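ParA (Salmonella enterica subsp. enterica serovar Newport str. SL317, PDB 3EZF) probably acts as a plasmid-partition ATPase that, with ADP bound, also binds operator DNA to regulate transcription. Local coordinates at residues Glu66-Gly71 / Glu83-Thr88. Sequence-based numbering, arbitrary orientation.
Unlike the reference sequence in segment 66-71: Glu69 (reference Asp), Asp70 (reference Gly).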
loop_
_atom_site.group_PDB
_atom_site.type_symbol
_atom_site.label_atom_id
_atom_site.label_comp_id
_atom_site.label_asym_id
_atom_site.label_seq_id
_atom_site.Cartn_x
_atom_site.Cartn_y
_atom_site.Cartn_z
ATOM N N GLU A 66 34.462 0.281 -39.391
ATOM C CA GLU A 66 33.964 1.441 -40.102
ATOM C C GLU A 66 33.770 2.646 -39.189
ATOM O O GLU A 66 34.238 3.734 -39.504
ATOM C CB GLU A 66 32.640 1.109 -40.803
ATOM C CG GLU A 66 32.748 0.054 -41.894
ATOM C CD GLU A 66 31.475 -0.082 -42.723
ATOM O OE1 GLU A 66 31.531 -0.772 -43.773
ATOM O OE2 GLU A 66 30.426 0.497 -42.330
ATOM N N MET A 67 33.088 2.448 -38.061
ATOM C CA MET A 67 32.803 3.527 -37.109
ATOM C C MET A 67 34.022 4.192 -36.494
ATOM O O MET A 67 34.008 5.397 -36.243
ATOM C CB MET A 67 31.894 3.018 -35.985
ATOM C CG MET A 67 30.414 3.002 -36.335
ATOM S SD MET A 67 29.456 1.997 -35.181
ATOM C CE MET A 67 28.981 3.186 -33.931
ATOM N N GLU A 68 35.070 3.417 -36.229
ATOM C CA GLU A 68 36.283 3.984 -35.648
ATOM C C GLU A 68 37.079 4.668 -36.745
ATOM O O GLU A 68 37.871 5.569 -36.478
ATOM C CB GLU A 68 37.145 2.900 -35.011
ATOM C CG GLU A 68 36.511 2.175 -33.861
ATOM C CD GLU A 68 37.467 1.178 -33.261
ATOM O OE1 GLU A 68 38.291 0.643 -34.032
ATOM O OE2 GLU A 68 37.389 0.923 -32.036
ATOM N N GLU A 69 36.862 4.219 -37.979
ATOM C CA GLU A 69 37.551 4.776 -39.123
ATOM C C GLU A 69 37.313 6.301 -39.155
ATOM O O GLU A 69 38.129 7.061 -39.685
ATOM C CB GLU A 69 37.123 4.036 -40.420
ATOM C CG GLU A 69 38.379 3.536 -41.230
ATOM C CD GLU A 69 38.282 2.059 -41.778
ATOM O OE1 GLU A 69 37.446 1.739 -42.669
ATOM O OE2 GLU A 69 39.063 1.195 -41.307
ATOM N N ASP A 70 36.239 6.759 -38.517
ATOM C CA ASP A 70 35.968 8.191 -38.481
ATOM C C ASP A 70 35.471 8.685 -37.120
ATOM O O ASP A 70 34.422 9.326 -37.015
ATOM C CB ASP A 70 34.973 8.556 -39.577
ATOM C CG ASP A 70 33.581 8.078 -39.273
ATOM O OD1 ASP A 70 33.454 6.950 -38.755
ATOM O OD2 ASP A 70 32.618 8.827 -39.559
ATOM N N GLY A 71 36.253 8.388 -36.085
ATOM C CA GLY A 71 35.910 8.799 -34.738
ATOM C C GLY A 71 35.156 7.736 -33.965
ATOM O O GLY A 71 35.215 6.550 -34.279
ATOM N N GLU A 83 44.004 -5.127 -23.844
ATOM C CA GLU A 83 42.767 -4.218 -23.949
ATOM C C GLU A 83 41.637 -5.185 -24.371
ATOM O O GLU A 83 41.909 -6.129 -25.110
ATOM C CB GLU A 83 42.774 -3.117 -25.077
ATOM C CG GLU A 83 41.912 -1.856 -24.825
ATOM C CD GLU A 83 42.432 -1.105 -23.633
ATOM O OE1 GLU A 83 43.584 -0.610 -23.681
ATOM O OE2 GLU A 83 41.700 -1.034 -22.631
ATOM N N GLN A 84 40.380 -4.927 -23.997
ATOM C CA GLN A 84 39.224 -5.796 -24.323
ATOM C C GLN A 84 38.304 -5.200 -25.396
ATOM O O GLN A 84 38.730 -4.952 -26.526
ATOM C CB GLN A 84 38.409 -6.011 -23.059
ATOM C CG GLN A 84 38.786 -7.228 -22.284
ATOM C CD GLN A 84 38.427 -8.477 -23.030
ATOM O OE1 GLN A 84 37.574 -8.441 -23.908
ATOM N NE2 GLN A 84 39.058 -9.596 -22.683
ATOM N N TYR A 85 37.048 -4.965 -25.018
ATOM C CA TYR A 85 36.017 -4.405 -25.892
ATOM C C TYR A 85 34.719 -4.721 -25.192
ATOM O O TYR A 85 34.191 -5.819 -25.325
ATOM C CB TYR A 85 36.007 -5.072 -27.268
ATOM C CG TYR A 85 36.355 -4.138 -28.410
ATOM C CD1 TYR A 85 37.244 -4.532 -29.410
ATOM C CD2 TYR A 85 35.825 -2.850 -28.473
ATOM C CE1 TYR A 85 37.607 -3.670 -30.431
ATOM C CE2 TYR A 85 36.177 -1.981 -29.491
ATOM C CZ TYR A 85 37.077 -2.395 -30.469
ATOM O OH TYR A 85 37.493 -1.537 -31.466
ATOM N N ALA A 86 34.228 -3.763 -24.417
ATOM C CA ALA A 86 32.994 -3.940 -23.680
ATOM C C ALA A 86 32.085 -2.814 -24.073
ATOM O O ALA A 86 32.074 -1.781 -23.419
ATOM C CB ALA A 86 33.271 -3.889 -22.198
ATOM N N LEU A 87 31.324 -3.014 -25.146
ATOM C CA LEU A 87 30.421 -1.988 -25.650
ATOM C C LEU A 87 29.266 -1.798 -24.686
ATOM O O LEU A 87 28.802 -2.757 -24.069
ATOM C CB LEU A 87 29.862 -2.375 -27.031
ATOM C CG LEU A 87 30.670 -3.165 -28.061
ATOM C CD1 LEU A 87 29.917 -3.094 -29.376
ATOM C CD2 LEU A 87 32.072 -2.602 -28.225
ATOM N N THR A 88 28.808 -0.554 -24.567
ATOM C CA THR A 88 27.693 -0.210 -23.686
ATOM C C THR A 88 26.376 -0.228 -24.444
ATOM O O THR A 88 26.352 -0.295 -25.666
ATOM C CB THR A 88 27.835 1.194 -23.146
ATOM O OG1 THR A 88 27.769 2.124 -24.242
ATOM C CG2 THR A 88 29.151 1.339 -22.409
#
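At the edge of the Tyr85 ring, close to its plane, sits Glu68 OE2, and neither ring face meets anything of segment 66-71. The carboxylate and the ring are turned 32° from each other, and the two side chains reach across from opposite directions. Tyr85 OH donates a hydrogen bond to Glu68 OE2, with 2.5 Å between the two oxygens. The hydroxyl approaches OE2 from above the carboxylate plane, 40° out of it. Glu68 OE1 stands 3.5 Å from the same Tyr85 OH, but at a poor angle, which makes the grip single rather than bifurcated.

Reach explains why so little surface is shared. The CA atoms of Glu68 and Tyr85 are 12.9 Å apart, the nearest such pair, so the backbones do not meet and two long side chains cover the gap. Glu68 places CG anti to its carbonyl carbon (chi1 -63°) and then runs extended, which delivers the carboxylate to the phenol. Only 66 Å² is buried, counting both sides.

The contact joins the C-terminal part of helix 57-69 to residues leading into the short strand 87-88, which pairs antiparallel with 43-44. The two segments flank residues 72-82 in the winged helix-turn-helix domain, so the bond ties the end of a helix to the returning chain; the residues between may correspond to the wing. Phe74 touches both Glu68 and Tyr85, while Ile64 and Arg46 also pack on the tyrosine.

Chemically, a neutral phenol O-H facing a probably ionised carboxylate would make a charge-assisted bond. Because Glu68 is exposed and Tyr85 partly so, solvent would be expected to compete for the carboxylate, consistent with a solvent-accessible polar link at the surface.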